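Local coordinates for protein 6-phospho-beta-d glycosidase (Streptococcus pyogenes, PDB 5FOO) that hydrolyses the glycosidic bond of beta-glucosides, probably 6-phosphorylated ones in particular, as a TIM-barrel glycoside hydrolase of family 1, at residues A[87-92]-A[142-147]; A[174-179]-A[318-323]; A[326-331]-A[338-343]. The protein carries 1 engineered substitution. All coordinates share one frame; numbering follows the deposited sequence.

Overall arrangement
The three contacts sit on the outer layers of a closed (beta/alpha)8 barrel and follow one another along the chain without interleaving. Interaction 1 joins a loop to helix 136-153; its centre lies about 43 Å from that of interaction 3, on the opposite side of the chain's centre, and about 31 Å from that of interaction 2. Interactions 2 and 3 are nearer, centres about 21 Å apart, because segments 318-323 and 326-331 almost adjoin within one excursion between barrel strands 293-297 and 362-367. Interaction 3 holds a pocket residue: W339 touches the bound 6-phosphocyclophellitol, whereas the side chains of E340 and M176 (interaction 2) are about 14 and 12 Å from it.

Interaction 1 of 3, residues A[87-92]-A[142-147]; sequences EQATIN and FVAFSK
The apolar contact is a meeting of two methyl groups: CB of A89 lies 3.7 Å from CB of A144, and both point toward the opposite segment. The A89 methyl also rests over the helix backbone, 3.9 Å from C of A144 and 4.2 Å from N of F145. A89 adopts a left-handed conformation (phi/psi 40/49°), with its CB turned to helix 136-153. F145 gives little beyond its backbone here, since its ring leads away to stack on W79.

Hydrogen bonding runs alongside the contact instead of through it. In the helix, V143 O receives K147 N and also S146 OG, the latter at 2.8 Å. On the loop side, E87 reaches Y130 and H137 with its two carboxylate oxygens, and N92 caps the start of helix 93-108 through OD1 to G95 N, tying down both ends of the segment.

Only about 81 Å² is buried between the segments. Such chemistry implies a small van der Waals touch between a beta-alpha loop and a neighbouring barrel helix, while polar groups at the loop's ends supply directional anchoring.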
loop_
_atom_site.group_PDB
_atom_site.type_symbol
_atom_site.label_atom_id
_atom_site.label_comp_id
_atom_site.label_asym_id
_atom_site.label_seq_id
_atom_site.Cartn_x
_atom_site.Cartn_y
_atom_site.Cartn_z
ATOM N N GLU A 87 24.780 3.530 -4.477
ATOM C CA GLU A 87 25.182 4.079 -5.772
ATOM C C GLU A 87 25.507 2.929 -6.715
ATOM O O GLU A 87 25.325 3.041 -7.867
ATOM C CB GLU A 87 26.457 4.947 -5.630
ATOM C CG GLU A 87 26.306 6.191 -4.782
ATOM C CD GLU A 87 25.345 7.223 -5.394
ATOM O OE1 GLU A 87 25.081 7.276 -6.625
ATOM O OE2 GLU A 87 24.864 8.029 -4.643
ATOM N N GLN A 88 25.961 1.800 -6.208
ATOM C CA GLN A 88 26.371 0.662 -7.059
ATOM C C GLN A 88 25.397 -0.488 -6.926
ATOM O O GLN A 88 25.589 -1.508 -7.543
ATOM C CB GLN A 88 27.793 0.200 -6.634
ATOM C CG GLN A 88 28.909 1.080 -7.155
ATOM C CD GLN A 88 29.175 0.788 -8.627
ATOM O OE1 GLN A 88 29.815 -0.211 -8.976
ATOM N NE2 GLN A 88 28.662 1.638 -9.497
ATOM N N ALA A 89 24.357 -0.333 -6.113
ATOM C CA ALA A 89 23.500 -1.431 -5.702
ATOM C C ALA A 89 24.259 -2.748 -5.398
ATOM O O ALA A 89 23.881 -3.831 -5.893
ATOM C CB ALA A 89 22.426 -1.646 -6.743
ATOM N N THR A 90 25.325 -2.674 -4.599
ATOM C CA THR A 90 25.921 -3.880 -4.073
ATOM C C THR A 90 25.033 -4.446 -2.964
ATOM O O THR A 90 24.173 -3.759 -2.412
ATOM C CB THR A 90 27.320 -3.642 -3.603
ATOM O OG1 THR A 90 27.346 -2.570 -2.670
ATOM C CG2 THR A 90 28.187 -3.252 -4.817
ATOM N N ILE A 91 25.222 -5.718 -2.687
ATOM C CA ILE A 91 24.302 -6.529 -1.838
ATOM C C ILE A 91 24.769 -6.681 -0.406
ATOM O O ILE A 91 25.916 -6.933 -0.158
ATOM C CB ILE A 91 24.117 -7.918 -2.447
ATOM C CG1 ILE A 91 23.440 -7.782 -3.835
ATOM C CG2 ILE A 91 23.287 -8.804 -1.549
ATOM C CD1 ILE A 91 23.401 -9.073 -4.640
ATOM N N ASN A 92 23.910 -6.399 0.558
ATOM C CA ASN A 92 24.244 -6.701 1.944
ATOM C C ASN A 92 24.023 -8.204 2.120
ATOM O O ASN A 92 22.893 -8.690 1.924
ATOM C CB ASN A 92 23.320 -5.942 2.900
ATOM C CG ASN A 92 23.573 -6.319 4.339
ATOM O OD1 ASN A 92 23.279 -7.433 4.814
ATOM N ND2 ASN A 92 24.164 -5.411 5.020
ATOM N N PHE A 142 16.891 3.275 -7.415
ATOM C CA PHE A 142 15.761 2.394 -7.105
ATOM C C PHE A 142 15.657 1.252 -8.142
ATOM O O PHE A 142 15.457 0.087 -7.799
ATOM C CB PHE A 142 14.470 3.223 -6.991
ATOM C CG PHE A 142 13.222 2.439 -6.746
ATOM C CD1 PHE A 142 13.058 1.725 -5.593
ATOM C CD2 PHE A 142 12.176 2.516 -7.639
ATOM C CE1 PHE A 142 11.915 1.051 -5.353
ATOM C CE2 PHE A 142 11.030 1.811 -7.406
ATOM C CZ PHE A 142 10.907 1.076 -6.274
ATOM N N VAL A 143 15.849 1.597 -9.394
ATOM C CA VAL A 143 15.862 0.600 -10.479
ATOM C C VAL A 143 16.958 -0.405 -10.300
ATOM O O VAL A 143 16.746 -1.583 -10.486
ATOM C CB VAL A 143 16.015 1.267 -11.881
ATOM C CG1 VAL A 143 16.224 0.239 -13.001
ATOM C CG2 VAL A 143 14.799 2.148 -12.165
ATOM N N ALA A 144 18.140 0.044 -9.945
ATOM C CA ALA A 144 19.217 -0.877 -9.712
ATOM C C ALA A 144 18.926 -1.814 -8.547
ATOM O O ALA A 144 19.224 -3.036 -8.611
ATOM C CB ALA A 144 20.501 -0.121 -9.541
ATOM N N PHE A 145 18.316 -1.266 -7.470
ATOM C CA PHE A 145 17.811 -2.103 -6.377
ATOM C C PHE A 145 16.801 -3.162 -6.873
ATOM O O PHE A 145 16.878 -4.317 -6.474
ATOM C CB PHE A 145 17.190 -1.199 -5.279
ATOM C CG PHE A 145 16.194 -1.849 -4.407
ATOM C CD1 PHE A 145 16.557 -2.890 -3.572
ATOM C CD2 PHE A 145 14.892 -1.332 -4.309
ATOM C CE1 PHE A 145 15.637 -3.453 -2.721
ATOM C CE2 PHE A 145 13.978 -1.919 -3.491
ATOM C CZ PHE A 145 14.347 -2.969 -2.689
ATOM N N SER A 146 15.858 -2.746 -7.698
ATOM C CA SER A 146 14.810 -3.655 -8.211
ATOM C C SER A 146 15.446 -4.799 -9.012
ATOM O O SER A 146 15.022 -5.966 -8.859
ATOM C CB SER A 146 13.717 -2.921 -9.016
ATOM O OG SER A 146 14.177 -2.581 -10.339
ATOM N N LYS A 147 16.466 -4.475 -9.822
ATOM C CA LYS A 147 17.206 -5.494 -10.574
ATOM C C LYS A 147 17.882 -6.528 -9.659
ATOM O O LYS A 147 17.826 -7.733 -9.935
ATOM C CB LYS A 147 18.309 -4.894 -11.423
ATOM C CG LYS A 147 17.961 -4.333 -12.759
ATOM C CD LYS A 147 19.296 -4.189 -13.532
ATOM C CE LYS A 147 19.108 -3.741 -14.951
ATOM N NZ LYS A 147 19.009 -2.255 -15.046
#

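Interaction 2 of 3, residues A[174-179]-A[318-323]; sequences YLMQFH and SPEWYY. With EDO (1,2-ethanediol), chain L; EDO (1,2-ethanediol), chain K.
The backbones of L175 and S318 come nearest, their CA atoms 7.0 Å apart, where the chain leaving helix 166-174 passes a short 3-10 turn that includes P319 and E320. Side chains bridge this gap. L175 points its CB toward the turn and reaches toward P319 end-on, CD1 lying 3.8 Å from CD of the proline ring. Its other methyl, CD2, approaches CA of S318 at 4.4 Å, so that the leucine fork spans the start of the turn.

M176 makes a looser contact nearer the solvent. Its chain bends at both chi2 (-75°) and chi3 (-70°), which swings the terminal methyl round to the turn although the CB sets off along the contact. There CE comes to 4.2 Å from OE2 of E320, whose chain, extended beyond CG, crosses that of M176 at about a right angle.

The turn is also held from within. S318 OG accepts the backbone N of E320 at 2.9 Å, an ST turn, and W321 N bonds to S318 O, bonds that help set the shape of the turn around P319 and E320. Two ethanediol molecules, probably from the crystallisation liquor, lie beside E320, and the placement of the one in chain L is doubtful.

P319 packs on F243 and W247 of helix 235-258, against which Y323 also lies, whereas L175 touches A189 of helix 186-208. The contact therefore joins the loop between helices 166-174 and 186-208 to the long loop between strands 302-305 and 324-325, at the protein surface, outside the barrel strands.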
loop_
_atom_site.group_PDB
_atom_site.type_symbol
_atom_site.label_atom_id
_atom_site.label_comp_id
_atom_site.label_asym_id
_atom_site.label_seq_id
_atom_site.Cartn_x
_atom_site.Cartn_y
_atom_site.Cartn_z
ATOM N N TYR A 174 5.225 15.547 1.247
ATOM C CA TYR A 174 5.283 16.859 0.610
ATOM C C TYR A 174 4.024 17.749 0.695
ATOM O O TYR A 174 4.078 18.834 0.208
ATOM C CB TYR A 174 5.765 16.709 -0.833
ATOM C CG TYR A 174 7.214 16.180 -0.944
ATOM C CD1 TYR A 174 8.278 17.035 -0.812
ATOM C CD2 TYR A 174 7.497 14.791 -1.134
ATOM C CE1 TYR A 174 9.597 16.593 -0.882
ATOM C CE2 TYR A 174 8.825 14.328 -1.237
ATOM C CZ TYR A 174 9.882 15.225 -1.115
ATOM O OH TYR A 174 11.198 14.821 -1.166
ATOM N N LEU A 175 2.931 17.298 1.323
ATOM C CA LEU A 175 1.659 18.086 1.404
ATOM C C LEU A 175 1.059 18.142 2.812
ATOM O O LEU A 175 0.738 19.199 3.288
ATOM C CB LEU A 175 0.581 17.570 0.420
ATOM C CG LEU A 175 0.968 17.803 -1.058
ATOM C CD1 LEU A 175 0.075 17.000 -2.031
ATOM C CD2 LEU A 175 0.969 19.278 -1.443
ATOM N N MET A 176 0.953 17.007 3.494
ATOM C CA MET A 176 0.103 16.874 4.669
ATOM C C MET A 176 0.844 16.522 5.932
ATOM O O MET A 176 0.218 16.214 6.927
ATOM C CB MET A 176 -0.949 15.783 4.399
ATOM C CG MET A 176 -1.785 15.950 3.126
ATOM S SD MET A 176 -3.053 17.234 3.245
ATOM C CE MET A 176 -4.290 16.570 4.409
ATOM N N GLN A 177 2.168 16.464 5.878
ATOM C CA GLN A 177 3.013 16.318 7.068
ATOM C C GLN A 177 2.910 15.029 7.886
ATOM O O GLN A 177 3.003 15.071 9.076
ATOM C CB GLN A 177 2.896 17.577 7.950
ATOM C CG GLN A 177 3.099 18.846 7.155
ATOM C CD GLN A 177 2.985 20.094 8.042
ATOM O OE1 GLN A 177 2.009 20.815 7.980
ATOM N NE2 GLN A 177 3.983 20.335 8.842
ATOM N N PHE A 178 2.803 13.869 7.249
ATOM C CA PHE A 178 2.739 12.608 8.015
ATOM C C PHE A 178 3.785 11.566 7.661
ATOM O O PHE A 178 3.873 10.533 8.314
ATOM C CB PHE A 178 1.301 12.049 8.033
ATOM C CG PHE A 178 0.750 11.643 6.678
ATOM C CD1 PHE A 178 1.004 10.348 6.152
ATOM C CD2 PHE A 178 -0.073 12.511 5.942
ATOM C CE1 PHE A 178 0.442 9.972 4.928
ATOM C CE2 PHE A 178 -0.652 12.119 4.728
ATOM C CZ PHE A 178 -0.366 10.867 4.210
ATOM N N HIS A 179 4.579 11.840 6.656
ATOM C CA HIS A 179 5.889 11.200 6.508
ATOM C C HIS A 179 6.964 12.268 6.562
ATOM O O HIS A 179 6.765 13.411 6.094
ATOM C CB HIS A 179 6.031 10.536 5.099
ATOM C CG HIS A 179 5.059 9.430 4.861
ATOM N ND1 HIS A 179 4.934 8.791 3.640
ATOM C CD2 HIS A 179 4.188 8.814 5.701
ATOM C CE1 HIS A 179 4.002 7.851 3.729
ATOM N NE2 HIS A 179 3.516 7.850 4.958
ATOM N N SER A 318 -1.596 22.988 -3.683
ATOM C CA SER A 318 -2.185 21.803 -3.102
ATOM C C SER A 318 -3.401 21.385 -3.950
ATOM O O SER A 318 -4.102 22.233 -4.463
ATOM C CB SER A 318 -2.644 22.050 -1.654
ATOM O OG SER A 318 -3.563 21.054 -1.301
ATOM N N PRO A 319 -3.669 20.067 -4.077
ATOM C CA PRO A 319 -4.897 19.609 -4.753
ATOM C C PRO A 319 -6.150 20.088 -4.049
ATOM O O PRO A 319 -7.195 20.297 -4.697
ATOM C CB PRO A 319 -4.766 18.048 -4.723
ATOM C CG PRO A 319 -3.783 17.759 -3.619
ATOM C CD PRO A 319 -2.825 18.953 -3.617
ATOM N N GLU A 320 -6.025 20.322 -2.742
ATOM C CA GLU A 320 -7.094 20.869 -1.899
ATOM C C GLU A 320 -7.463 22.336 -2.110
ATOM O O GLU A 320 -8.411 22.847 -1.470
ATOM C CB GLU A 320 -6.834 20.581 -0.401
ATOM C CG GLU A 320 -6.726 19.081 -0.111
ATOM C CD GLU A 320 -7.024 18.675 1.333
ATOM O OE1 GLU A 320 -7.000 19.520 2.242
ATOM O OE2 GLU A 320 -7.251 17.470 1.571
ATOM N N TRP A 321 -6.801 22.989 -3.041
ATOM C CA TRP A 321 -7.317 24.223 -3.607
ATOM C C TRP A 321 -8.667 23.984 -4.242
ATOM O O TRP A 321 -9.401 24.915 -4.347
ATOM C CB TRP A 321 -6.453 24.758 -4.764
ATOM C CG TRP A 321 -5.067 25.402 -4.424
ATOM C CD1 TRP A 321 -4.411 25.373 -3.240
ATOM C CD2 TRP A 321 -4.222 26.132 -5.341
ATOM N NE1 TRP A 321 -3.208 26.057 -3.355
ATOM C CE2 TRP A 321 -3.084 26.537 -4.632
ATOM C CE3 TRP A 321 -4.348 26.504 -6.681
ATOM C CZ2 TRP A 321 -2.045 27.290 -5.230
ATOM C CZ3 TRP A 321 -3.316 27.224 -7.284
ATOM C CH2 TRP A 321 -2.174 27.594 -6.560
ATOM N N TYR A 322 -8.951 22.778 -4.767
ATOM C CA TYR A 322 -10.154 22.544 -5.542
ATOM C C TYR A 322 -11.232 21.736 -4.810
ATOM O O TYR A 322 -12.279 21.468 -5.404
ATOM C CB TYR A 322 -9.803 21.874 -6.882
ATOM C CG TYR A 322 -8.886 22.721 -7.703
ATOM C CD1 TYR A 322 -9.345 23.858 -8.312
ATOM C CD2 TYR A 322 -7.512 22.451 -7.755
ATOM C CE1 TYR A 322 -8.480 24.702 -9.008
ATOM C CE2 TYR A 322 -6.637 23.259 -8.473
ATOM C CZ TYR A 322 -7.118 24.403 -9.090
ATOM O OH TYR A 322 -6.270 25.233 -9.826
ATOM N N TYR A 323 -10.990 21.322 -3.565
ATOM C CA TYR A 323 -11.995 20.569 -2.820
ATOM C C TYR A 323 -11.611 20.556 -1.354
ATOM O O TYR A 323 -10.471 20.688 -1.059
ATOM C CB TYR A 323 -12.104 19.097 -3.353
ATOM C CG TYR A 323 -10.823 18.270 -3.248
ATOM C CD1 TYR A 323 -10.514 17.576 -2.082
ATOM C CD2 TYR A 323 -9.897 18.243 -4.293
ATOM C CE1 TYR A 323 -9.296 16.854 -1.933
ATOM C CE2 TYR A 323 -8.676 17.528 -4.176
ATOM C CZ TYR A 323 -8.398 16.821 -3.002
ATOM O OH TYR A 323 -7.250 16.117 -2.899
HETATM C C1 EDO L . -9.520 21.454 2.743
HETATM O O1 EDO L . -9.663 22.064 4.064
HETATM C C2 EDO L . -9.035 22.467 1.690
HETATM O O2 EDO L . -9.648 22.456 0.357
HETATM C C1 EDO K . -8.995 25.868 -0.156
HETATM O O1 EDO K . -9.264 26.464 -1.458
HETATM C C2 EDO K . -7.491 25.855 0.131
HETATM O O2 EDO K . -7.209 24.694 0.931
#

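Interaction 3 of 3, residues A[326-331]-A[338-343]; sequences YLMPGH and GWEIYP. Engineered in segment 326-331: H331 (natural residue Arg).
With chi1 at -175°, CG of E340 lies opposite the backbone N, and the chain stays extended beyond it, carrying the carboxylate to H331 and M328, while a bend at chi3 (61°) of M328 brings CE within 3.7 Å of E340 OE2. The side chains of M328 and E340 cross at about a right angle. H331, an engineered residue replacing the natural arginine, meets the glutamate mainly through CB, which lies 3.5 Å from OE2; its ring atom CD2 adds a longer approach to the aliphatic part of E340, 4.2 Å from CG. Ring and carboxylate planes are inclined at 51°.

A type II beta turn from M328 to H331 shapes this side, with G330 at its third position. M328 O is gripped twice, by the H331 backbone N at 3.1 Å and by H331 ND1 at 2.6 Å, the two donors arriving from opposite faces of the carbonyl plane. The acceptor lies almost in the imidazole plane, so the ND1 bond should restrain the ring's rotation. Beyond the turn the chain enters the two-stranded antiparallel hairpin of 332-334 and 339-341, whose G1 beta bulge has G338 and W339 facing N334. This hairpin belongs to the excursion after barrel strand 293-297, and its W339 touches the bound 6-phosphocyclophellitol.

The principal partner of the E340 carboxylate is R303, whose NE forms a salt bridge with OE1; R303 also lies against the Y342 ring as a cation-pi partner. From OE1 a water links across to the turn, donating to the carboxylate at 2.8 Å and accepting from M328 N at 3.0 Å.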
loop_
_atom_site.group_PDB
_atom_site.type_symbol
_atom_site.label_atom_id
_atom_site.label_comp_id
_atom_site.label_asym_id
_atom_site.label_seq_id
_atom_site.Cartn_x
_atom_site.Cartn_y
_atom_site.Cartn_z
ATOM N N TYR A 326 -15.485 16.226 3.051
ATOM C CA TYR A 326 -16.843 16.419 3.480
ATOM C C TYR A 326 -17.250 15.268 4.397
ATOM O O TYR A 326 -16.876 14.110 4.157
ATOM C CB TYR A 326 -17.738 16.565 2.261
ATOM C CG TYR A 326 -19.207 16.506 2.553
ATOM C CD1 TYR A 326 -19.839 17.545 3.233
ATOM C CD2 TYR A 326 -19.966 15.384 2.208
ATOM C CE1 TYR A 326 -21.208 17.494 3.487
ATOM C CE2 TYR A 326 -21.320 15.299 2.488
ATOM C CZ TYR A 326 -21.921 16.363 3.147
ATOM O OH TYR A 326 -23.230 16.329 3.418
ATOM N N LEU A 327 -17.973 15.584 5.466
ATOM C CA LEU A 327 -18.562 14.568 6.328
ATOM C C LEU A 327 -20.066 14.513 6.079
ATOM O O LEU A 327 -20.740 15.535 6.095
ATOM C CB LEU A 327 -18.224 14.815 7.804
ATOM C CG LEU A 327 -17.066 13.975 8.359
ATOM C CD1 LEU A 327 -15.687 14.513 7.920
ATOM C CD2 LEU A 327 -17.231 13.900 9.874
ATOM N N MET A 328 -20.560 13.304 5.823
ATOM C CA MET A 328 -21.937 13.071 5.436
ATOM C C MET A 328 -22.722 12.824 6.752
ATOM O O MET A 328 -22.441 11.855 7.463
ATOM C CB MET A 328 -22.063 11.852 4.485
ATOM C CG MET A 328 -23.470 11.540 3.984
ATOM S SD MET A 328 -23.616 10.003 3.042
ATOM C CE MET A 328 -23.129 8.680 4.148
ATOM N N PRO A 329 -23.696 13.695 7.062
ATOM C CA PRO A 329 -24.548 13.379 8.195
ATOM C C PRO A 329 -25.183 11.967 8.130
ATOM O O PRO A 329 -25.705 11.568 7.111
ATOM C CB PRO A 329 -25.620 14.513 8.154
ATOM C CG PRO A 329 -24.998 15.634 7.314
ATOM C CD PRO A 329 -24.145 14.913 6.322
ATOM N N GLY A 330 -25.143 11.199 9.216
ATOM C CA GLY A 330 -25.683 9.844 9.196
ATOM C C GLY A 330 -24.657 8.781 8.729
ATOM O O GLY A 330 -24.997 7.624 8.657
ATOM N N HIS A 331 -23.377 9.115 8.520
ATOM C CA HIS A 331 -22.419 8.081 8.047
ATOM C C HIS A 331 -22.159 7.072 9.147
ATOM O O HIS A 331 -22.268 7.401 10.333
ATOM C CB HIS A 331 -21.091 8.680 7.543
ATOM C CG HIS A 331 -20.307 9.409 8.594
ATOM N ND1 HIS A 331 -20.509 10.732 8.878
ATOM C CD2 HIS A 331 -19.350 8.991 9.442
ATOM C CE1 HIS A 331 -19.730 11.100 9.871
ATOM N NE2 HIS A 331 -19.020 10.058 10.233
ATOM N N GLY A 338 -11.888 7.518 13.845
ATOM C CA GLY A 338 -12.513 8.640 13.154
ATOM C C GLY A 338 -12.736 8.390 11.666
ATOM O O GLY A 338 -12.777 9.336 10.888
ATOM N N TRP A 339 -12.910 7.127 11.253
ATOM C CA TRP A 339 -13.129 6.814 9.852
ATOM C C TRP A 339 -14.521 6.305 9.571
ATOM O O TRP A 339 -15.037 5.417 10.273
ATOM C CB TRP A 339 -12.137 5.747 9.385
ATOM C CG TRP A 339 -10.738 6.254 9.155
ATOM C CD1 TRP A 339 -10.309 7.532 9.267
ATOM C CD2 TRP A 339 -9.582 5.479 8.783
ATOM N NE1 TRP A 339 -8.974 7.605 8.982
ATOM C CE2 TRP A 339 -8.509 6.364 8.662
ATOM C CE3 TRP A 339 -9.359 4.118 8.535
ATOM C CZ2 TRP A 339 -7.209 5.936 8.325
ATOM C CZ3 TRP A 339 -8.119 3.710 8.200
ATOM C CH2 TRP A 339 -7.044 4.618 8.087
ATOM N N GLU A 340 -15.088 6.817 8.494
ATOM C CA GLU A 340 -16.352 6.278 7.949
ATOM C C GLU A 340 -16.131 4.793 7.497
ATOM O O GLU A 340 -15.070 4.424 6.970
ATOM C CB GLU A 340 -16.789 7.109 6.755
ATOM C CG GLU A 340 -18.141 6.672 6.216
ATOM C CD GLU A 340 -18.693 7.524 5.122
ATOM O OE1 GLU A 340 -18.068 8.546 4.706
ATOM O OE2 GLU A 340 -19.784 7.154 4.657
ATOM N N ILE A 341 -17.151 3.990 7.700
ATOM C CA ILE A 341 -17.247 2.651 7.175
ATOM C C ILE A 341 -18.347 2.667 6.075
ATOM O O ILE A 341 -19.544 3.009 6.337
ATOM C CB ILE A 341 -17.607 1.698 8.312
ATOM C CG1 ILE A 341 -16.432 1.714 9.337
ATOM C CG2 ILE A 341 -18.008 0.272 7.779
ATOM C CD1 ILE A 341 -16.638 0.786 10.514
ATOM N N TYR A 342 -17.929 2.328 4.842
ATOM C CA TYR A 342 -18.815 2.300 3.673
ATOM C C TYR A 342 -18.339 1.181 2.664
ATOM O O TYR A 342 -17.680 1.474 1.670
ATOM C CB TYR A 342 -18.805 3.707 3.012
ATOM C CG TYR A 342 -19.908 3.870 2.038
ATOM C CD1 TYR A 342 -21.256 3.910 2.466
ATOM C CD2 TYR A 342 -19.638 3.902 0.681
ATOM C CE1 TYR A 342 -22.290 4.025 1.540
ATOM C CE2 TYR A 342 -20.649 4.066 -0.226
ATOM C CZ TYR A 342 -21.957 4.078 0.200
ATOM O OH TYR A 342 -22.895 4.133 -0.788
ATOM N N PRO A 343 -18.631 -0.093 2.965
ATOM C CA PRO A 343 -18.165 -1.237 2.121
ATOM C C PRO A 343 -18.656 -1.268 0.662
ATOM O O PRO A 343 -18.058 -1.926 -0.179
ATOM C CB PRO A 343 -18.690 -2.467 2.899
ATOM C CG PRO A 343 -19.861 -1.967 3.668
ATOM C CD PRO A 343 -19.446 -0.574 4.105
HETATM O O HOH W 1 -18.759 10.946 5.921
#